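Local coordinates for protein protease 2A (Rhinovirus C, PDB 5X45) that probably acts as a chymotrypsin-like cysteine protease that cuts the viral polyprotein and carries a bound structural zinc ion, at residues A[50-60]-A[129-138]; A[21-29]-A[36-44]. All coordinates share one frame; numbering follows the deposited sequence.

Overall arrangement
Interaction 1 and interaction 2 lie in two different sheets, their centres about 19 Å apart. The first (50-60 with 129-138) is partly buried: it joins two strands of the closed six-stranded barrel through an aromatic pair and, toward the zinc site, through an arginine held by carbonyl and carboxylate oxygens. The second (21-29 with 36-44) is a surface contact at the outer edge of the four-stranded sheet, built from main-chain bonds and a polar cluster of glutamine, aspartate and threonine. The two meet where Leu37 packs against residues near the C-terminal end: Tyr137 CG is 3.6 Å from Leu37 CD2, and Leu134 CD2 is 3.9 Å from Leu37 CD1.

Interaction 1. Residues A[50-60]-A[129-138]; sequences IPCCDCTAGCY and VAFTDLRPYS. With ZN (zinc ion), chain E.
Arg135 reaches Cys55 with its guanidinium group and binds the carbonyl oxygen: NH1 donates to Cys55 O at 2.8 Å with an N-H...O angle of 150°, in the carbonyl plane and on a lone pair, while NH2 adds a weak bond to the same oxygen. On the way the chain runs alongside the main chain of 51-53, with CG 3.3 Å from Pro51 O. The bend at chi3 (-67°) turns the guanidinium so that one edge looks at Cys55 and another at Asp133.

Where strands 57-62 and 129-133 face each other, the edge of Phe131 meets the face of Tyr60 in a T-shaped pair, with centroids 5.3 Å apart and planes at 72°. CZ of Phe131 sits over the rim of the tyrosine ring, 3.7 Å from Tyr60 CG, and Val129 CG1 lies beside the phenol end. Tyr60 OH is hydrogen-bonded to His101 O. At the opposite end of the contact Ile50 sets its methyls against Ser138, near the C-terminal end, CG2 coming 3.9 Å from Ser138 CB.

Asp133 is the second shell that positions the arginine. Its OD1 takes Arg135 NE on the syn lone pair at 2.8 Å, and its OD2 takes NH2 from above the carboxylate plane, completing a side-on salt bridge. These two bonds fix the rotation of the guanidinium, while OD1 also accepts Arg135 N at 3.0 Å, closing an Asx turn that orients the carboxylate.

Beyond Arg135 lies the metal: Cys53, Cys55, Cys113 and His115 bind zinc, though the Cys55 SG bond to zinc, in a poorly ordered residue, is long at 2.6 Å. The contact anchors one zinc-binding loop to the six-stranded C-terminal barrel of a chymotrypsin-like fold; the zinc site itself marks the enterovirus 2A proteases.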
loop_
_atom_site.group_PDB
_atom_site.type_symbol
_atom_site.label_atom_id
_atom_site.label_comp_id
_atom_site.label_asym_id
_atom_site.label_seq_id
_atom_site.Cartn_x
_atom_site.Cartn_y
_atom_site.Cartn_z
ATOM N N ILE A 50 2.899 -10.001 -6.436
ATOM C CA ILE A 50 3.368 -9.816 -5.070
ATOM C C ILE A 50 4.350 -10.931 -4.710
ATOM O O ILE A 50 3.963 -12.090 -4.610
ATOM C CB ILE A 50 2.189 -9.774 -4.082
ATOM C CG1 ILE A 50 1.212 -8.674 -4.505
ATOM C CG2 ILE A 50 2.677 -9.562 -2.647
ATOM C CD1 ILE A 50 -0.113 -8.726 -3.795
ATOM N N PRO A 51 5.604 -10.562 -4.561
ATOM C CA PRO A 51 6.688 -11.503 -4.341
ATOM C C PRO A 51 6.713 -12.026 -2.944
ATOM O O PRO A 51 6.161 -11.441 -2.070
ATOM C CB PRO A 51 7.930 -10.665 -4.600
ATOM C CG PRO A 51 7.503 -9.262 -4.496
ATOM C CD PRO A 51 6.046 -9.169 -4.566
ATOM N N CYS A 52 7.367 -13.140 -2.740
ATOM C CA CYS A 52 7.534 -13.671 -1.415
ATOM C C CYS A 52 8.941 -13.430 -1.010
ATOM O O CYS A 52 9.511 -14.201 -0.312
ATOM C CB CYS A 52 7.226 -15.152 -1.400
ATOM S SG CYS A 52 5.467 -15.463 -1.557
ATOM N N CYS A 53 9.500 -12.338 -1.472
ATOM C CA CYS A 53 10.828 -11.974 -1.097
ATOM C C CYS A 53 10.841 -11.338 0.283
ATOM O O CYS A 53 9.849 -11.290 0.991
ATOM C CB CYS A 53 11.510 -11.108 -2.185
ATOM S SG CYS A 53 10.997 -9.405 -2.540
ATOM N N ASP A 54 12.014 -10.882 0.636
ATOM C CA ASP A 54 12.333 -10.258 1.921
ATOM C C ASP A 54 12.727 -8.780 1.788
ATOM O O ASP A 54 13.015 -8.119 2.789
ATOM C CB ASP A 54 13.451 -11.051 2.612
ATOM C CG ASP A 54 14.747 -11.074 1.802
ATOM O OD1 ASP A 54 14.683 -11.216 0.558
ATOM O OD2 ASP A 54 15.833 -10.993 2.419
ATOM N N CYS A 55 12.752 -8.275 0.555
ATOM C CA CYS A 55 13.196 -6.904 0.276
ATOM C C CYS A 55 12.486 -5.818 1.092
ATOM O O CYS A 55 11.308 -5.941 1.437
ATOM C CB CYS A 55 13.029 -6.588 -1.210
ATOM S SG CYS A 55 14.126 -7.524 -2.282
ATOM N N THR A 56 13.234 -4.763 1.409
ATOM C CA THR A 56 12.697 -3.598 2.106
ATOM C C THR A 56 13.057 -2.311 1.362
ATOM O O THR A 56 12.654 -1.220 1.757
ATOM C CB THR A 56 13.227 -3.507 3.555
ATOM O OG1 THR A 56 14.653 -3.677 3.558
ATOM C CG2 THR A 56 12.578 -4.574 4.440
ATOM N N ALA A 57 13.847 -2.448 0.302
ATOM C CA ALA A 57 14.244 -1.308 -0.519
ATOM C C ALA A 57 13.705 -1.433 -1.942
ATOM O O ALA A 57 13.666 -2.526 -2.514
ATOM C CB ALA A 57 15.764 -1.166 -0.538
ATOM N N GLY A 58 13.312 -0.304 -2.519
ATOM C CA GLY A 58 12.805 -0.287 -3.873
ATOM C C GLY A 58 12.437 1.108 -4.326
ATOM O O GLY A 58 13.126 2.084 -4.027
ATOM N N CYS A 59 11.340 1.203 -5.060
ATOM C CA CYS A 59 10.885 2.479 -5.576
ATOM C C CYS A 59 9.379 2.598 -5.440
ATOM O O CYS A 59 8.672 1.591 -5.414
ATOM C CB CYS A 59 11.299 2.646 -7.032
ATOM S SG CYS A 59 10.795 1.259 -8.047
ATOM N N TYR A 60 8.880 3.821 -5.323
ATOM C CA TYR A 60 7.447 3.990 -5.176
ATOM C C TYR A 60 6.905 5.168 -5.979
ATOM O O TYR A 60 7.617 6.127 -6.268
ATOM C CB TYR A 60 7.075 4.138 -3.696
ATOM C CG TYR A 60 7.376 5.488 -3.091
ATOM C CD1 TYR A 60 8.647 5.797 -2.627
ATOM C CD2 TYR A 60 6.379 6.461 -2.981
ATOM C CE1 TYR A 60 8.916 7.034 -2.061
ATOM C CE2 TYR A 60 6.640 7.698 -2.419
ATOM C CZ TYR A 60 7.909 7.980 -1.961
ATOM O OH TYR A 60 8.174 9.209 -1.402
ATOM N N VAL A 129 7.192 8.268 4.689
ATOM C CA VAL A 129 6.107 7.639 3.970
ATOM C C VAL A 129 5.961 6.234 4.545
ATOM O O VAL A 129 6.958 5.546 4.784
ATOM C CB VAL A 129 6.366 7.631 2.451
ATOM C CG1 VAL A 129 7.746 7.067 2.159
ATOM C CG2 VAL A 129 5.261 6.855 1.710
ATOM N N ALA A 130 4.720 5.835 4.797
ATOM C CA ALA A 130 4.409 4.533 5.376
ATOM C C ALA A 130 3.662 3.672 4.374
ATOM O O ALA A 130 2.668 4.099 3.782
ATOM C CB ALA A 130 3.578 4.697 6.640
ATOM N N PHE A 131 4.137 2.451 4.194
ATOM C CA PHE A 131 3.491 1.531 3.280
ATOM C C PHE A 131 2.912 0.365 4.071
ATOM O O PHE A 131 3.534 -0.091 5.035
ATOM C CB PHE A 131 4.486 1.003 2.233
ATOM C CG PHE A 131 5.302 2.073 1.549
ATOM C CD1 PHE A 131 6.493 2.528 2.110
ATOM C CD2 PHE A 131 4.894 2.602 0.324
ATOM C CE1 PHE A 131 7.256 3.501 1.470
ATOM C CE2 PHE A 131 5.652 3.573 -0.321
ATOM C CZ PHE A 131 6.838 4.026 0.255
ATOM N N THR A 132 1.735 -0.119 3.682
ATOM C CA THR A 132 1.327 -1.433 4.155
ATOM C C THR A 132 2.068 -2.474 3.331
ATOM O O THR A 132 2.097 -2.414 2.107
ATOM C CB THR A 132 -0.189 -1.701 4.066
ATOM O OG1 THR A 132 -0.587 -1.827 2.699
ATOM C CG2 THR A 132 -0.945 -0.602 4.692
ATOM N N ASP A 133 2.690 -3.406 4.031
ATOM C CA ASP A 133 3.352 -4.526 3.412
ATOM C C ASP A 133 2.263 -5.504 2.972
ATOM O O ASP A 133 1.486 -5.986 3.797
ATOM C CB ASP A 133 4.333 -5.167 4.405
ATOM C CG ASP A 133 5.231 -6.226 3.766
ATOM O OD1 ASP A 133 4.906 -6.745 2.669
ATOM O OD2 ASP A 133 6.281 -6.533 4.376
ATOM N N LEU A 134 2.204 -5.788 1.674
ATOM C CA LEU A 134 1.148 -6.627 1.116
ATOM C C LEU A 134 1.468 -8.110 1.259
ATOM O O LEU A 134 0.575 -8.953 1.162
ATOM C CB LEU A 134 0.923 -6.301 -0.360
ATOM C CG LEU A 134 0.449 -4.879 -0.618
ATOM C CD1 LEU A 134 0.387 -4.644 -2.112
ATOM C CD2 LEU A 134 -0.883 -4.597 0.053
ATOM N N ARG A 135 2.742 -8.425 1.470
ATOM C CA ARG A 135 3.187 -9.817 1.531
ATOM C C ARG A 135 2.489 -10.665 2.612
ATOM O O ARG A 135 2.097 -11.803 2.329
ATOM C CB ARG A 135 4.711 -9.871 1.695
ATOM C CG ARG A 135 5.444 -9.402 0.443
ATOM C CD ARG A 135 6.928 -9.212 0.686
ATOM N NE ARG A 135 7.167 -8.098 1.598
ATOM C CZ ARG A 135 8.346 -7.516 1.781
ATOM N NH1 ARG A 135 9.404 -7.925 1.091
ATOM N NH2 ARG A 135 8.460 -6.507 2.639
ATOM N N PRO A 136 2.308 -10.123 3.834
ATOM C CA PRO A 136 1.526 -10.895 4.813
ATOM C C PRO A 136 0.118 -11.264 4.336
ATOM O O PRO A 136 -0.403 -12.298 4.753
ATOM C CB PRO A 136 1.427 -9.947 6.012
ATOM C CG PRO A 136 2.617 -9.071 5.901
ATOM C CD PRO A 136 2.851 -8.883 4.430
ATOM N N TYR A 137 -0.487 -10.435 3.488
ATOM C CA TYR A 137 -1.883 -10.631 3.102
ATOM C C TYR A 137 -2.106 -11.293 1.742
ATOM O O TYR A 137 -3.253 -11.475 1.344
ATOM C CB TYR A 137 -2.613 -9.284 3.123
ATOM C CG TYR A 137 -2.428 -8.521 4.415
ATOM C CD1 TYR A 137 -1.326 -7.692 4.601
ATOM C CD2 TYR A 137 -3.346 -8.629 5.452
ATOM C CE1 TYR A 137 -1.141 -6.993 5.783
ATOM C CE2 TYR A 137 -3.171 -7.928 6.634
ATOM C CZ TYR A 137 -2.065 -7.112 6.797
ATOM O OH TYR A 137 -1.879 -6.410 7.975
ATOM N N SER A 138 -1.043 -11.659 1.031
ATOM C CA SER A 138 -1.218 -12.277 -0.283
ATOM C C SER A 138 -1.375 -13.794 -0.191
ATOM O O SER A 138 -0.737 -14.444 0.635
ATOM C CB SER A 138 -0.045 -11.936 -1.200
ATOM O OG SER A 138 0.974 -12.915 -1.100
HETATM ZN ZN ZN E . 12.162 -8.471 -3.782
#

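Interaction 2. Residues A[21-29]-A[36-44]; sequences LTNPTDETI and DLQVDSTNV
Thr22 begins the contact by setting its methyl CG2 3.3 Å from Gln38 OE1. Next, Asn23 offers its carbonyl: Gln38 NE2 donates to Asn23 O at 2.9 Å, nearly straight at 164°, but from well above the carbonyl plane (57° out of it). Gln38 gets there because its chain is extended, with CG opposite the main-chain nitrogen (chi1 170°). The same NE2 also donates to Asp40 OD1 at 2.8 Å, so both of its N-H groups are used; the two acceptors lie close to the amide plane, which fixes the rotation of the amide.

The side chain of Thr25 crosses that of Asp40 at about a right angle, its OG1 3.0 Å from Asp40 OD2; Glu27 OE1 is also within its reach, so its single proton can serve one acceptor at a time. A type I turn runs from Thr25 to Thr28, and Thr25 N donates to Thr28 OG1 at 2.9 Å. Glu27 then uses its main-chain oxygen, taking Ser41 N at 2.8 Å.

Thr28 and Asp40 form an antiparallel, non-hydrogen-bonded pair with their side chains on the same face. Ile29 N continues the pairing, donating to Val39 O at 2.7 Å, and its CG1 packs on Val39 CG1. Together these bonds begin the beta hairpin of strands 28-32 and 37-41, whose outer strand edges the four-stranded antiparallel sheet.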
loop_
_atom_site.group_PDB
_atom_site.type_symbol
_atom_site.label_atom_id
_atom_site.label_comp_id
_atom_site.label_asym_id
_atom_site.label_seq_id
_atom_site.Cartn_x
_atom_site.Cartn_y
_atom_site.Cartn_z
ATOM N N LEU A 21 -10.815 3.884 0.359
ATOM C CA LEU A 21 -10.996 4.359 -0.978
ATOM C C LEU A 21 -11.978 3.504 -1.716
ATOM O O LEU A 21 -12.197 3.687 -2.879
ATOM C CB LEU A 21 -9.669 4.302 -1.703
ATOM C CG LEU A 21 -8.891 5.568 -1.950
ATOM C CD1 LEU A 21 -9.354 6.731 -1.119
ATOM C CD2 LEU A 21 -7.455 5.287 -1.646
ATOM N N THR A 22 -12.551 2.540 -1.039
ATOM C CA THR A 22 -13.474 1.642 -1.664
ATOM C C THR A 22 -14.535 1.203 -0.698
ATOM O O THR A 22 -14.721 1.791 0.329
ATOM C CB THR A 22 -12.731 0.473 -2.290
ATOM O OG1 THR A 22 -13.634 -0.325 -3.031
ATOM C CG2 THR A 22 -12.089 -0.333 -1.268
ATOM N N ASN A 23 -15.261 0.181 -1.063
ATOM C CA ASN A 23 -16.301 -0.344 -0.195
ATOM C C ASN A 23 -16.396 -1.845 -0.361
ATOM O O ASN A 23 -16.038 -2.382 -1.412
ATOM C CB ASN A 23 -17.652 0.316 -0.502
ATOM C CG ASN A 23 -17.736 1.747 0.005
ATOM O OD1 ASN A 23 -17.710 2.694 -0.783
ATOM N ND2 ASN A 23 -17.851 1.912 1.322
ATOM N N PRO A 24 -16.833 -2.541 0.695
ATOM C CA PRO A 24 -16.912 -3.991 0.545
ATOM C C PRO A 24 -17.964 -4.357 -0.489
ATOM O O PRO A 24 -19.033 -3.744 -0.542
ATOM C CB PRO A 24 -17.310 -4.472 1.944
ATOM C CG PRO A 24 -16.926 -3.341 2.860
ATOM C CD PRO A 24 -17.156 -2.101 2.062
ATOM N N THR A 25 -17.670 -5.381 -1.276
ATOM C CA THR A 25 -18.549 -5.809 -2.348
ATOM C C THR A 25 -18.701 -7.311 -2.195
ATOM O O THR A 25 -18.225 -7.882 -1.217
ATOM C CB THR A 25 -17.981 -5.470 -3.740
ATOM O OG1 THR A 25 -16.839 -6.297 -4.015
ATOM C CG2 THR A 25 -17.572 -4.001 -3.818
ATOM N N ASP A 26 -19.337 -7.966 -3.156
ATOM C CA ASP A 26 -19.584 -9.383 -2.992
ATOM C C ASP A 26 -18.345 -10.181 -3.439
ATOM O O ASP A 26 -18.264 -11.386 -3.203
ATOM C CB ASP A 26 -20.829 -9.801 -3.764
ATOM C CG ASP A 26 -21.560 -10.958 -3.099
ATOM O OD1 ASP A 26 -20.990 -12.067 -3.013
ATOM O OD2 ASP A 26 -22.712 -10.751 -2.654
ATOM N N GLU A 27 -17.364 -9.501 -4.044
ATOM C CA GLU A 27 -16.105 -10.150 -4.423
ATOM C C GLU A 27 -15.004 -9.926 -3.389
ATOM O O GLU A 27 -13.868 -10.355 -3.592
ATOM C CB GLU A 27 -15.584 -9.669 -5.791
ATOM C CG GLU A 27 -16.478 -9.875 -7.009
ATOM C CD GLU A 27 -17.481 -8.760 -7.240
ATOM O OE1 GLU A 27 -17.514 -7.787 -6.456
ATOM O OE2 GLU A 27 -18.233 -8.855 -8.232
ATOM N N THR A 28 -15.328 -9.250 -2.293
ATOM C CA THR A 28 -14.356 -9.044 -1.224
ATOM C C THR A 28 -13.949 -10.382 -0.602
ATOM O O THR A 28 -14.813 -11.186 -0.244
ATOM C CB THR A 28 -14.915 -8.106 -0.135
ATOM O OG1 THR A 28 -15.257 -6.848 -0.724
ATOM C CG2 THR A 28 -13.896 -7.867 0.966
ATOM N N ILE A 29 -12.645 -10.630 -0.503
ATOM C CA ILE A 29 -12.151 -11.862 0.105
ATOM C C ILE A 29 -11.302 -11.563 1.349
ATOM O O ILE A 29 -10.942 -12.469 2.095
ATOM C CB ILE A 29 -11.319 -12.715 -0.891
ATOM C CG1 ILE A 29 -10.095 -11.947 -1.382
ATOM C CG2 ILE A 29 -12.163 -13.160 -2.065
ATOM C CD1 ILE A 29 -9.227 -12.757 -2.320
ATOM N N ASP A 36 -5.694 -0.997 6.758
ATOM C CA ASP A 36 -6.356 -0.142 5.766
ATOM C C ASP A 36 -6.374 -0.835 4.400
ATOM O O ASP A 36 -6.057 -0.235 3.364
ATOM C CB ASP A 36 -5.664 1.224 5.680
ATOM C CG ASP A 36 -6.447 2.221 4.843
ATOM O OD1 ASP A 36 -7.675 2.033 4.710
ATOM O OD2 ASP A 36 -5.839 3.180 4.311
ATOM N N LEU A 37 -6.776 -2.100 4.401
ATOM C CA LEU A 37 -6.630 -2.943 3.219
ATOM C C LEU A 37 -7.895 -3.694 2.887
ATOM O O LEU A 37 -8.517 -4.306 3.757
ATOM C CB LEU A 37 -5.502 -3.951 3.424
ATOM C CG LEU A 37 -5.214 -4.870 2.242
ATOM C CD1 LEU A 37 -4.605 -4.086 1.069
ATOM C CD2 LEU A 37 -4.305 -6.006 2.669
ATOM N N GLN A 38 -8.273 -3.651 1.618
ATOM C CA GLN A 38 -9.372 -4.464 1.126
ATOM C C GLN A 38 -8.892 -5.282 -0.055
ATOM O O GLN A 38 -8.197 -4.762 -0.924
ATOM C CB GLN A 38 -10.567 -3.607 0.719
ATOM C CG GLN A 38 -11.630 -4.414 -0.022
ATOM C CD GLN A 38 -12.944 -3.682 -0.204
ATOM O OE1 GLN A 38 -13.315 -2.815 0.594
ATOM N NE2 GLN A 38 -13.644 -4.004 -1.285
ATOM N N VAL A 39 -9.211 -6.570 -0.068
ATOM C CA VAL A 39 -8.831 -7.390 -1.206
ATOM C C VAL A 39 -10.066 -8.013 -1.844
ATOM O O VAL A 39 -10.893 -8.619 -1.160
ATOM C CB VAL A 39 -7.852 -8.502 -0.824
ATOM C CG1 VAL A 39 -7.353 -9.201 -2.090
ATOM C CG2 VAL A 39 -6.690 -7.932 -0.038
ATOM N N ASP A 40 -10.177 -7.859 -3.162
ATOM C CA ASP A 40 -11.294 -8.414 -3.916
ATOM C C ASP A 40 -10.788 -9.437 -4.912
ATOM O O ASP A 40 -9.716 -9.278 -5.485
ATOM C CB ASP A 40 -12.076 -7.309 -4.639
ATOM C CG ASP A 40 -12.858 -6.411 -3.676
ATOM O OD1 ASP A 40 -12.460 -6.294 -2.500
ATOM O OD2 ASP A 40 -13.885 -5.831 -4.093
ATOM N N SER A 41 -11.547 -10.508 -5.099
ATOM C CA SER A 41 -11.245 -11.455 -6.159
ATOM C C SER A 41 -11.636 -10.849 -7.501
ATOM O O SER A 41 -12.463 -9.938 -7.561
ATOM C CB SER A 41 -11.984 -12.762 -5.940
ATOM O OG SER A 41 -13.373 -12.532 -6.037
ATOM N N THR A 42 -11.032 -11.333 -8.576
ATOM C CA THR A 42 -11.394 -10.850 -9.899
ATOM C C THR A 42 -11.249 -11.905 -10.987
ATOM O O THR A 42 -10.337 -12.731 -10.975
ATOM C CB THR A 42 -10.579 -9.591 -10.275
ATOM O OG1 THR A 42 -11.029 -9.099 -11.548
ATOM C CG2 THR A 42 -9.086 -9.903 -10.350
ATOM N N ASN A 43 -12.186 -11.857 -11.923
ATOM C CA ASN A 43 -12.229 -12.766 -13.053
ATOM C C ASN A 43 -11.229 -12.359 -14.133
ATOM O O ASN A 43 -10.821 -13.187 -14.950
ATOM C CB ASN A 43 -13.646 -12.842 -13.607
ATOM C CG ASN A 43 -14.465 -13.918 -12.920
ATOM O OD1 ASN A 43 -13.910 -14.834 -12.310
ATOM N ND2 ASN A 43 -15.787 -13.805 -12.996
ATOM N N VAL A 44 -10.893 -11.069 -14.179
ATOM C CA VAL A 44 -9.943 -10.567 -15.177
ATOM C C VAL A 44 -8.545 -10.475 -14.533
ATOM O O VAL A 44 -8.364 -9.872 -13.470
ATOM C CB VAL A 44 -10.404 -9.199 -15.791
ATOM C CG1 VAL A 44 -11.899 -9.025 -15.553
ATOM C CG2 VAL A 44 -9.702 -8.007 -15.186
#